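Local atomic coordinates of putative polyketide synthase (Brevibacillus brevis, PDB entry 6HP2), a protein that transfers, most likely, methyl groups to oxygens of polyketide intermediates as the S-adenosyl-L-homocysteine-binding methyltransferase domain of a trans-AT synthase probably involved in making bacillaene. Residues Q232-S242 and I284-P295; L249-I258 and Y269-L279. All coordinates share one frame; numbering follows the deposited sequence.

Contact 1 pairs strand 233-240 with strand 284-293. It closes a loop of 41 residues, most of them helical. Contact 2 lies wholly inside that loop. From the end of strand 233-240 the chain enters helix 242-249, passes a turn and helix 254-258, and comes back along helix 263-281; contact 2 joins 249-258 to that returning helix. The chain then runs straight into strand 284-293 and completes contact 1. The centres lie 26 Å apart, yet the two contacts touch: Leu-279 CD2 sits 3.6 Å from Ile-284 O and packs on Ser-242. Contact 1 joins two neighbouring strands of the central sheet, and contact 2 joins two parts of the helical segment between them.

Contact 1. Residues Q232-S242 and I284-P295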
loop_
_atom_site.group_PDB
_atom_site.type_symbol
_atom_site.label_atom_id
_atom_site.label_comp_id
_atom_site.label_asym_id
_atom_site.label_seq_id
_atom_site.Cartn_x
_atom_site.Cartn_y
_atom_site.Cartn_z
ATOM N N GLN A 232 -11.592 -7.484 -14.956
ATOM C CA GLN A 232 -12.523 -6.383 -15.223
ATOM C C GLN A 232 -12.037 -5.044 -14.674
ATOM O O GLN A 232 -12.809 -4.093 -14.543
ATOM C CB GLN A 232 -13.909 -6.706 -14.656
ATOM C CG GLN A 232 -14.605 -7.938 -15.260
ATOM C CD GLN A 232 -14.106 -9.246 -14.679
ATOM O OE1 GLN A 232 -14.091 -9.437 -13.462
ATOM N NE2 GLN A 232 -13.691 -10.155 -15.548
ATOM N N LEU A 233 -10.770 -4.913 -14.353
ATOM C CA LEU A 233 -10.301 -3.674 -13.765
ATOM C C LEU A 233 -9.517 -2.825 -14.750
ATOM O O LEU A 233 -8.741 -3.328 -15.563
ATOM C CB LEU A 233 -9.439 -3.990 -12.533
ATOM C CG LEU A 233 -10.164 -4.685 -11.412
ATOM C CD1 LEU A 233 -9.169 -5.249 -10.322
ATOM C CD2 LEU A 233 -11.166 -3.775 -10.704
ATOM N N VAL A 234 -9.638 -1.520 -14.606
ATOM C CA VAL A 234 -8.844 -0.584 -15.361
ATOM C C VAL A 234 -8.260 0.436 -14.435
ATOM O O VAL A 234 -8.815 0.738 -13.380
ATOM C CB VAL A 234 -9.691 0.111 -16.474
ATOM C CG1 VAL A 234 -10.096 -0.944 -17.460
ATOM C CG2 VAL A 234 -10.905 0.774 -15.865
ATOM N N ILE A 235 -7.160 0.999 -14.895
ATOM C CA ILE A 235 -6.420 2.009 -14.176
ATOM C C ILE A 235 -7.057 3.355 -14.417
ATOM O O ILE A 235 -7.027 3.864 -15.534
ATOM C CB ILE A 235 -4.953 2.011 -14.595
ATOM C CG1 ILE A 235 -4.313 0.689 -14.235
ATOM C CG2 ILE A 235 -4.268 3.230 -13.967
ATOM C CD1 ILE A 235 -2.951 0.462 -14.983
ATOM N N ASP A 236 -7.558 3.976 -13.342
ATOM C CA ASP A 236 -8.043 5.337 -13.457
ATOM C C ASP A 236 -6.891 6.324 -13.295
ATOM O O ASP A 236 -6.857 7.376 -13.961
ATOM C CB ASP A 236 -9.148 5.582 -12.405
ATOM C CG ASP A 236 -9.837 6.933 -12.603
ATOM O OD1 ASP A 236 -10.317 7.185 -13.723
ATOM O OD2 ASP A 236 -9.863 7.723 -11.655
ATOM N N GLU A 237 -5.953 5.995 -12.405
ATOM C CA GLU A 237 -4.812 6.826 -12.099
ATOM C C GLU A 237 -3.687 5.934 -11.613
ATOM O O GLU A 237 -3.916 4.965 -10.864
ATOM C CB GLU A 237 -5.180 7.868 -11.033
ATOM C CG GLU A 237 -4.140 8.949 -10.851
ATOM C CD GLU A 237 -4.649 10.156 -10.052
ATOM O OE1 GLU A 237 -5.847 10.210 -9.762
ATOM O OE2 GLU A 237 -3.848 11.047 -9.714
ATOM N N ILE A 238 -2.486 6.195 -12.113
ATOM C CA ILE A 238 -1.273 5.484 -11.668
ATOM C C ILE A 238 -0.219 6.548 -11.401
ATOM O O ILE A 238 0.023 7.420 -12.243
ATOM C CB ILE A 238 -0.795 4.427 -12.684
ATOM C CG1 ILE A 238 0.514 3.744 -12.281
ATOM C CG2 ILE A 238 -0.632 5.078 -14.115
ATOM C CD1 ILE A 238 0.350 2.690 -11.257
ATOM N N ILE A 239 0.363 6.527 -10.197
ATOM C CA ILE A 239 1.299 7.532 -9.794
ATOM C C ILE A 239 2.636 6.889 -9.450
ATOM O O ILE A 239 2.666 5.956 -8.667
ATOM C CB ILE A 239 0.767 8.255 -8.552
ATOM C CG1 ILE A 239 -0.512 9.030 -8.884
ATOM C CG2 ILE A 239 1.824 9.174 -7.994
ATOM C CD1 ILE A 239 -1.290 9.472 -7.665
ATOM N N ASP A 240 3.743 7.397 -9.987
ATOM C CA ASP A 240 5.037 6.789 -9.713
ATOM C C ASP A 240 5.767 7.518 -8.574
ATOM O O ASP A 240 6.048 8.709 -8.687
ATOM C CB ASP A 240 5.896 6.821 -10.976
ATOM C CG ASP A 240 7.210 6.088 -10.806
ATOM O OD1 ASP A 240 7.426 5.503 -9.726
ATOM O OD2 ASP A 240 8.023 6.096 -11.752
ATOM N N VAL A 241 6.066 6.816 -7.480
ATOM C CA VAL A 241 6.763 7.423 -6.351
ATOM C C VAL A 241 8.193 6.912 -6.191
ATOM O O VAL A 241 8.840 7.201 -5.187
ATOM C CB VAL A 241 6.034 7.140 -5.028
ATOM C CG1 VAL A 241 6.301 8.252 -4.032
ATOM C CG2 VAL A 241 4.540 6.959 -5.251
ATOM N N SER A 242 8.691 6.169 -7.175
ATOM C CA SER A 242 10.030 5.578 -7.086
ATOM C C SER A 242 11.159 6.534 -6.680
ATOM O O SER A 242 11.945 6.203 -5.794
ATOM C CB SER A 242 10.401 4.844 -8.383
ATOM O OG SER A 242 9.321 4.059 -8.849
ATOM N N ILE A 284 12.487 -1.908 -10.517
ATOM C CA ILE A 284 11.100 -1.871 -10.088
ATOM C C ILE A 284 10.668 -0.440 -9.886
ATOM O O ILE A 284 11.487 0.468 -9.734
ATOM C CB ILE A 284 10.857 -2.665 -8.798
ATOM C CG1 ILE A 284 11.724 -2.091 -7.672
ATOM C CG2 ILE A 284 11.182 -4.132 -9.059
ATOM C CD1 ILE A 284 11.667 -2.939 -6.335
ATOM N N SER A 285 9.359 -0.255 -9.960
ATOM C CA SER A 285 8.709 1.010 -9.680
ATOM C C SER A 285 7.719 0.809 -8.544
ATOM O O SER A 285 6.908 -0.135 -8.565
ATOM C CB SER A 285 7.973 1.568 -10.915
ATOM O OG SER A 285 8.883 1.864 -11.936
ATOM N N TYR A 286 7.713 1.737 -7.578
ATOM C CA TYR A 286 6.814 1.722 -6.442
ATOM C C TYR A 286 5.710 2.678 -6.833
ATOM O O TYR A 286 5.965 3.872 -6.982
ATOM C CB TYR A 286 7.554 2.299 -5.259
ATOM C CG TYR A 286 6.799 2.353 -3.966
ATOM C CD1 TYR A 286 5.920 3.379 -3.673
ATOM C CD2 TYR A 286 7.040 1.423 -3.001
ATOM C CE1 TYR A 286 5.281 3.429 -2.450
ATOM C CE2 TYR A 286 6.394 1.436 -1.810
ATOM C CZ TYR A 286 5.566 2.466 -1.506
ATOM O OH TYR A 286 4.924 2.443 -0.293
ATOM N N CYS A 287 4.487 2.194 -7.003
ATOM C CA CYS A 287 3.434 3.082 -7.463
ATOM C C CYS A 287 2.103 3.043 -6.718
ATOM O O CYS A 287 1.772 2.055 -6.064
ATOM C CB CYS A 287 3.132 2.781 -8.928
ATOM S SG CYS A 287 4.501 2.870 -10.102
ATOM N N LEU A 288 1.342 4.134 -6.829
ATOM C CA LEU A 288 0.023 4.208 -6.230
ATOM C C LEU A 288 -0.980 3.919 -7.368
ATOM O O LEU A 288 -0.975 4.615 -8.381
ATOM C CB LEU A 288 -0.269 5.586 -5.636
ATOM C CG LEU A 288 0.854 6.320 -4.904
ATOM C CD1 LEU A 288 0.360 7.684 -4.444
ATOM C CD2 LEU A 288 1.348 5.504 -3.722
ATOM N N PHE A 289 -1.821 2.903 -7.205
ATOM C CA PHE A 289 -2.815 2.520 -8.206
ATOM C C PHE A 289 -4.220 2.917 -7.754
ATOM O O PHE A 289 -4.623 2.559 -6.644
ATOM C CB PHE A 289 -2.892 1.005 -8.451
ATOM C CG PHE A 289 -1.625 0.356 -8.919
ATOM C CD1 PHE A 289 -0.513 0.318 -8.121
ATOM C CD2 PHE A 289 -1.614 -0.335 -10.092
ATOM C CE1 PHE A 289 0.622 -0.362 -8.536
ATOM C CE2 PHE A 289 -0.460 -0.988 -10.541
ATOM C CZ PHE A 289 0.650 -0.990 -9.759
ATOM N N LYS A 290 -4.984 3.550 -8.643
ATOM C CA LYS A 290 -6.424 3.781 -8.433
ATOM C C LYS A 290 -7.174 3.089 -9.570
ATOM O O LYS A 290 -7.075 3.481 -10.758
ATOM C CB LYS A 290 -6.744 5.261 -8.365
ATOM C CG LYS A 290 -5.727 6.004 -7.538
ATOM C CD LYS A 290 -6.239 7.434 -7.183
ATOM C CE LYS A 290 -5.224 8.104 -6.288
ATOM N NZ LYS A 290 -5.677 9.430 -5.816
ATOM N N LEU A 291 -7.922 2.050 -9.203
ATOM C CA LEU A 291 -8.580 1.194 -10.187
ATOM C C LEU A 291 -10.101 1.302 -10.055
ATOM O O LEU A 291 -10.640 1.442 -8.942
ATOM C CB LEU A 291 -8.183 -0.291 -10.007
ATOM C CG LEU A 291 -6.699 -0.576 -9.739
ATOM C CD1 LEU A 291 -6.479 -2.042 -9.386
ATOM C CD2 LEU A 291 -5.875 -0.225 -10.962
ATOM N N LYS A 292 -10.766 1.082 -11.180
ATOM C CA LYS A 292 -12.210 1.047 -11.299
ATOM C C LYS A 292 -12.566 -0.233 -12.018
ATOM O O LYS A 292 -11.747 -0.798 -12.760
ATOM C CB LYS A 292 -12.738 2.287 -12.067
ATOM C CG LYS A 292 -12.428 3.603 -11.410
ATOM C CD LYS A 292 -13.233 3.823 -10.131
ATOM C CE LYS A 292 -12.838 5.125 -9.439
ATOM N NZ LYS A 292 -13.912 5.617 -8.515
ATOM N N LYS A 293 -13.834 -0.629 -11.884
ATOM C CA LYS A 293 -14.357 -1.773 -12.625
ATOM C C LYS A 293 -14.935 -1.339 -13.963
ATOM O O LYS A 293 -15.669 -0.354 -14.046
ATOM C CB LYS A 293 -15.430 -2.469 -11.825
ATOM C CG LYS A 293 -15.361 -3.975 -11.778
ATOM C CD LYS A 293 -16.309 -4.485 -10.654
ATOM C CE LYS A 293 -16.383 -6.011 -10.611
ATOM N NZ LYS A 293 -17.422 -6.461 -9.638
ATOM N N ALA A 294 -14.614 -2.088 -15.011
ATOM C CA ALA A 294 -15.039 -1.769 -16.387
ATOM C C ALA A 294 -15.641 -3.008 -17.041
ATOM O O ALA A 294 -15.231 -3.432 -18.140
ATOM C CB ALA A 294 -13.890 -1.215 -17.214
ATOM N N PRO A 295 -16.657 -3.596 -16.402
ATOM C CA PRO A 295 -17.163 -4.904 -16.883
ATOM C C PRO A 295 -17.776 -4.846 -18.269
ATOM O O PRO A 295 -17.865 -5.884 -18.953
ATOM C CB PRO A 295 -18.210 -5.290 -15.824
ATOM C CG PRO A 295 -18.710 -3.955 -15.312
ATOM C CD PRO A 295 -17.522 -3.002 -15.359
HETATM O O HOH W 1 -4.647 11.634 -7.335
HETATM O O HOH W 2 9.823 4.283 -11.910
#
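Strands 233-235 and 237-240 both run antiparallel to strand 284-293, with axes 4.6 Å apart at their closest, and a one-residue shift separates them. At that shift Lys-290 O takes two backbone donors, Asp-236 N at 2.7 Å and Glu-237 N at 3.2 Å. This is a classic beta bulge. Ile-238 and Phe-289 form a non-hydrogen-bonded pair. Ile-238 CD1 stands over the ring centre, 3.7 Å from the centroid and 7° off the normal, a CH-pi contact. CG1 of Ile-238 is anti to the backbone N (chi1 176°), and the bend at chi2 then carries CD1 across to the ring and to Cys-287 CB. Ile-235 CG1 meets Leu-291 CD2 on the same face. On the other face Leu-288 lies between Ile-239 and Val-241, its CG 3.8 Å from Val-241 CG2. Glu-237 and Lys-290 extend side by side on that face. Water 1 links Glu-237 OE2 to Lys-290 NZ; the carboxylate also makes salt bridges to Lys-90 and Arg-314, and the ammonium bonds the Val-86 carbonyl. At the far end Asp-240 OD1 accepts Ser-242 N, an Asx turn, and Ser-242 OG, the latter at 2.5 Å on its syn lone pair. Ser-242 OG in turn accepts Tyr-286 N at 3.1 Å, so a side-chain oxygen replaces a backbone acceptor where strand 233-240 gives way to the helix. The Tyr-286 side chain lies about 8 Å from bound S-adenosyl-L-homocysteine, and its OH bonds Glu-171. The antiparallel strand 284-293 inserted between 194-203 and 233-240 is the hallmark of the Rossmann-like class I methyltransferase sheet.

Contact 2. Residues L249-I258 and Y269-L279; sequences LHDPDVEQYI and YINTVNQSISL
Water 4 bridges Asp-251 and Tyr-269: it gives a proton to Asp-251 OD2 at 2.7 Å and lies 2.6 Å from Tyr-269 OH, in the plane of the ring. Ser-60 also bonds Asp-251 OD2, while Ser-58 bonds OD1, so both carboxylate oxygens have partners. Water 3 gives a proton to Leu-249 O and reaches Ser-276 OG through a weak bond. The other links are apolar. Leu-249 points toward helix 269-279 and lies over Ser-276. Its CB and CD1 both touch Ser-276 CB, and its CD2 meets Thr-272 CG2 at 4.0 Å, the two side chains crossing at about a right angle. With Val-254 CG1 between the backbone N and the carbonyl carbon (chi1 65°), CG2 falls anti to the N and reaches Val-273 CG2 at 4.0 Å and Tyr-269 CE2 at 4.1 Å. Ile-258 extends the patch one turn on, its CG2 near Tyr-269 and its CD1 4.3 Å from Ile-270 CD1. The Tyr-269 ring has Thr-272 CB over the centre of one face. Helix 254-258 runs nearly antiparallel to helix 269-279, at 172°, but the axes are 11.3 Å apart, and only side-chain ends meet there. Met-59 and Ser-60 of helix 59-64 pack on Tyr-269. At the other end Leu-279 packs on helix 242-249 and on Ile-284 and Tyr-286 of strand 284-293, joining the helical insertion to the central sheet.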
loop_
_atom_site.group_PDB
_atom_site.type_symbol
_atom_site.label_atom_id
_atom_site.label_comp_id
_atom_site.label_asym_id
_atom_site.label_seq_id
_atom_site.Cartn_x
_atom_site.Cartn_y
_atom_site.Cartn_z
ATOM N N LEU A 249 15.048 5.990 1.314
ATOM C CA LEU A 249 15.824 4.791 1.601
ATOM C C LEU A 249 17.297 4.964 1.309
ATOM O O LEU A 249 18.057 3.995 1.483
ATOM C CB LEU A 249 15.296 3.608 0.802
ATOM C CG LEU A 249 13.865 3.211 1.133
ATOM C CD1 LEU A 249 13.453 1.965 0.357
ATOM C CD2 LEU A 249 13.732 2.944 2.619
ATOM N N HIS A 250 17.734 6.165 0.937
ATOM C CA HIS A 250 19.177 6.427 0.752
ATOM C C HIS A 250 19.868 6.332 2.113
ATOM O O HIS A 250 19.640 7.167 2.993
ATOM C CB HIS A 250 19.409 7.798 0.127
ATOM C CG HIS A 250 20.821 8.026 -0.304
ATOM N ND1 HIS A 250 21.675 8.899 0.339
ATOM C CD2 HIS A 250 21.529 7.484 -1.318
ATOM C CE1 HIS A 250 22.841 8.897 -0.278
ATOM N NE2 HIS A 250 22.778 8.044 -1.283
ATOM N N ASP A 251 20.671 5.290 2.286
ATOM C CA ASP A 251 21.185 4.878 3.588
ATOM C C ASP A 251 22.559 4.288 3.314
ATOM O O ASP A 251 22.766 3.075 3.398
ATOM C CB ASP A 251 20.243 3.856 4.222
ATOM C CG ASP A 251 20.295 3.823 5.745
ATOM O OD1 ASP A 251 21.147 4.486 6.377
ATOM O OD2 ASP A 251 19.442 3.091 6.303
ATOM N N PRO A 252 23.539 5.137 3.002
ATOM C CA PRO A 252 24.785 4.612 2.405
ATOM C C PRO A 252 25.536 3.607 3.277
ATOM O O PRO A 252 26.252 2.761 2.740
ATOM C CB PRO A 252 25.616 5.882 2.148
ATOM C CG PRO A 252 25.024 6.946 3.036
ATOM C CD PRO A 252 23.580 6.595 3.238
ATOM N N ASP A 253 25.391 3.648 4.596
ATOM C CA ASP A 253 26.094 2.712 5.467
ATOM C C ASP A 253 25.231 1.532 5.913
ATOM O O ASP A 253 25.658 0.757 6.778
ATOM C CB ASP A 253 26.617 3.438 6.710
ATOM C CG ASP A 253 25.490 3.969 7.573
ATOM O OD1 ASP A 253 24.560 4.606 7.018
ATOM O OD2 ASP A 253 25.517 3.732 8.797
ATOM N N VAL A 254 24.049 1.355 5.325
ATOM C CA VAL A 254 23.077 0.431 5.883
ATOM C C VAL A 254 23.643 -0.982 5.929
ATOM O O VAL A 254 23.492 -1.685 6.930
ATOM C CB VAL A 254 21.743 0.522 5.100
ATOM C CG1 VAL A 254 21.920 0.050 3.671
ATOM C CG2 VAL A 254 20.690 -0.290 5.803
ATOM N N GLU A 255 24.353 -1.403 4.886
ATOM C CA GLU A 255 24.808 -2.784 4.831
ATOM C C GLU A 255 25.784 -3.072 5.964
ATOM O O GLU A 255 25.697 -4.121 6.612
ATOM C CB GLU A 255 25.449 -3.071 3.478
ATOM C CG GLU A 255 24.510 -2.846 2.305
ATOM C CD GLU A 255 24.903 -3.635 1.075
ATOM O OE1 GLU A 255 26.025 -3.431 0.565
ATOM O OE2 GLU A 255 24.090 -4.472 0.626
ATOM N N GLN A 256 26.703 -2.137 6.235
ATOM C CA GLN A 256 27.560 -2.236 7.410
ATOM C C GLN A 256 26.743 -2.177 8.692
ATOM O O GLN A 256 26.949 -2.977 9.620
ATOM C CB GLN A 256 28.596 -1.109 7.396
ATOM C CG GLN A 256 29.782 -1.355 6.485
ATOM C CD GLN A 256 30.744 -2.380 7.061
ATOM O OE1 GLN A 256 31.290 -2.195 8.151
ATOM N NE2 GLN A 256 30.951 -3.470 6.334
ATOM N N TYR A 257 25.811 -1.226 8.766
ATOM C CA TYR A 257 25.066 -1.004 9.995
ATOM C C TYR A 257 24.349 -2.273 10.436
ATOM O O TYR A 257 24.483 -2.699 11.585
ATOM C CB TYR A 257 24.061 0.143 9.815
ATOM C CG TYR A 257 23.132 0.323 11.010
ATOM C CD1 TYR A 257 23.617 0.751 12.216
ATOM C CD2 TYR A 257 21.755 0.088 10.898
ATOM C CE1 TYR A 257 22.786 0.906 13.318
ATOM C CE2 TYR A 257 20.912 0.258 11.969
ATOM C CZ TYR A 257 21.447 0.655 13.202
ATOM O OH TYR A 257 20.636 0.825 14.309
ATOM N N ILE A 258 23.600 -2.908 9.531
ATOM C CA ILE A 258 22.769 -4.023 9.948
ATOM C C ILE A 258 23.601 -5.256 10.284
ATOM O O ILE A 258 23.109 -6.145 10.985
ATOM C CB ILE A 258 21.699 -4.359 8.891
ATOM C CG1 ILE A 258 22.339 -4.821 7.604
ATOM C CG2 ILE A 258 20.767 -3.125 8.636
ATOM C CD1 ILE A 258 21.341 -5.451 6.649
ATOM N N TYR A 269 14.942 -6.635 7.974
ATOM C CA TYR A 269 15.197 -5.414 7.217
ATOM C C TYR A 269 15.880 -5.668 5.877
ATOM O O TYR A 269 15.955 -4.747 5.033
ATOM C CB TYR A 269 16.057 -4.436 8.035
ATOM C CG TYR A 269 15.926 -3.004 7.568
ATOM C CD1 TYR A 269 14.823 -2.253 7.890
ATOM C CD2 TYR A 269 16.892 -2.427 6.798
ATOM C CE1 TYR A 269 14.672 -0.950 7.417
ATOM C CE2 TYR A 269 16.764 -1.151 6.327
ATOM C CZ TYR A 269 15.644 -0.397 6.683
ATOM O OH TYR A 269 15.490 0.890 6.243
ATOM N N ILE A 270 16.325 -6.895 5.630
ATOM C CA ILE A 270 17.105 -7.151 4.431
ATOM C C ILE A 270 16.239 -6.953 3.196
ATOM O O ILE A 270 16.749 -6.581 2.135
ATOM C CB ILE A 270 17.717 -8.564 4.470
ATOM C CG1 ILE A 270 18.714 -8.754 3.323
ATOM C CG2 ILE A 270 16.620 -9.624 4.361
ATOM C CD1 ILE A 270 19.886 -7.799 3.351
ATOM N N ASN A 271 14.926 -7.219 3.303
ATOM C CA ASN A 271 14.024 -7.023 2.180
ATOM C C ASN A 271 13.943 -5.547 1.812
ATOM O O ASN A 271 13.787 -5.192 0.627
ATOM C CB ASN A 271 12.634 -7.555 2.520
ATOM C CG ASN A 271 12.616 -9.046 2.696
ATOM O OD1 ASN A 271 13.661 -9.693 2.688
ATOM N ND2 ASN A 271 11.423 -9.610 2.863
ATOM N N THR A 272 13.939 -4.669 2.834
ATOM C CA THR A 272 13.927 -3.230 2.571
ATOM C C THR A 272 15.202 -2.817 1.868
ATOM O O THR A 272 15.176 -2.050 0.909
ATOM C CB THR A 272 13.765 -2.458 3.881
ATOM O OG1 THR A 272 12.526 -2.819 4.472
ATOM C CG2 THR A 272 13.822 -0.970 3.623
ATOM N N VAL A 273 16.338 -3.366 2.293
ATOM C CA VAL A 273 17.589 -3.084 1.589
ATOM C C VAL A 273 17.493 -3.528 0.125
ATOM O O VAL A 273 17.869 -2.797 -0.800
ATOM C CB VAL A 273 18.777 -3.755 2.308
ATOM C CG1 VAL A 273 20.047 -3.612 1.469
ATOM C CG2 VAL A 273 18.954 -3.154 3.676
ATOM N N ASN A 274 16.998 -4.736 -0.099
ATOM C CA ASN A 274 16.905 -5.262 -1.457
ATOM C C ASN A 274 15.973 -4.435 -2.317
ATOM O O ASN A 274 16.253 -4.178 -3.483
ATOM C CB ASN A 274 16.418 -6.707 -1.415
ATOM C CG ASN A 274 17.510 -7.642 -0.888
ATOM O OD1 ASN A 274 18.690 -7.301 -0.998
ATOM N ND2 ASN A 274 17.133 -8.785 -0.321
ATOM N N GLN A 275 14.865 -3.999 -1.762
ATOM C CA GLN A 275 13.964 -3.151 -2.515
ATOM C C GLN A 275 14.611 -1.828 -2.848
ATOM O O GLN A 275 14.392 -1.277 -3.941
ATOM C CB GLN A 275 12.652 -2.939 -1.715
ATOM C CG GLN A 275 11.835 -4.198 -1.622
ATOM C CD GLN A 275 10.727 -4.069 -0.568
ATOM O OE1 GLN A 275 10.185 -2.978 -0.357
ATOM N NE2 GLN A 275 10.429 -5.154 0.116
ATOM N N SER A 276 15.383 -1.273 -1.901
ATOM C CA SER A 276 16.112 -0.016 -2.149
ATOM C C SER A 276 17.071 -0.136 -3.337
ATOM O O SER A 276 17.151 0.748 -4.204
ATOM C CB SER A 276 16.917 0.370 -0.890
ATOM O OG SER A 276 17.735 1.496 -1.117
ATOM N N ILE A 277 17.849 -1.211 -3.356
ATOM C CA ILE A 277 18.753 -1.459 -4.473
ATOM C C ILE A 277 17.998 -1.530 -5.797
ATOM O O ILE A 277 18.415 -0.931 -6.807
ATOM C CB ILE A 277 19.578 -2.740 -4.220
ATOM C CG1 ILE A 277 20.431 -2.554 -2.974
ATOM C CG2 ILE A 277 20.402 -3.087 -5.415
ATOM C CD1 ILE A 277 21.165 -3.843 -2.540
ATOM N N SER A 278 16.954 -2.360 -5.859
ATOM C CA SER A 278 16.223 -2.503 -7.122
ATOM C C SER A 278 15.582 -1.190 -7.565
ATOM O O SER A 278 15.528 -0.920 -8.763
ATOM C CB SER A 278 15.163 -3.593 -7.024
ATOM O OG SER A 278 15.769 -4.796 -6.687
ATOM N N LEU A 279 15.044 -0.379 -6.632
ATOM C CA LEU A 279 14.520 0.945 -7.001
ATOM C C LEU A 279 15.622 1.830 -7.571
ATOM O O LEU A 279 15.402 2.549 -8.546
ATOM C CB LEU A 279 13.828 1.670 -5.803
ATOM C CG LEU A 279 12.567 1.165 -5.311
ATOM C CD1 LEU A 279 12.226 1.687 -3.877
ATOM C CD2 LEU A 279 11.439 1.606 -6.334
HETATM O O HOH W 3 18.197 1.401 2.028
HETATM O O HOH W 4 17.418 1.960 4.897
#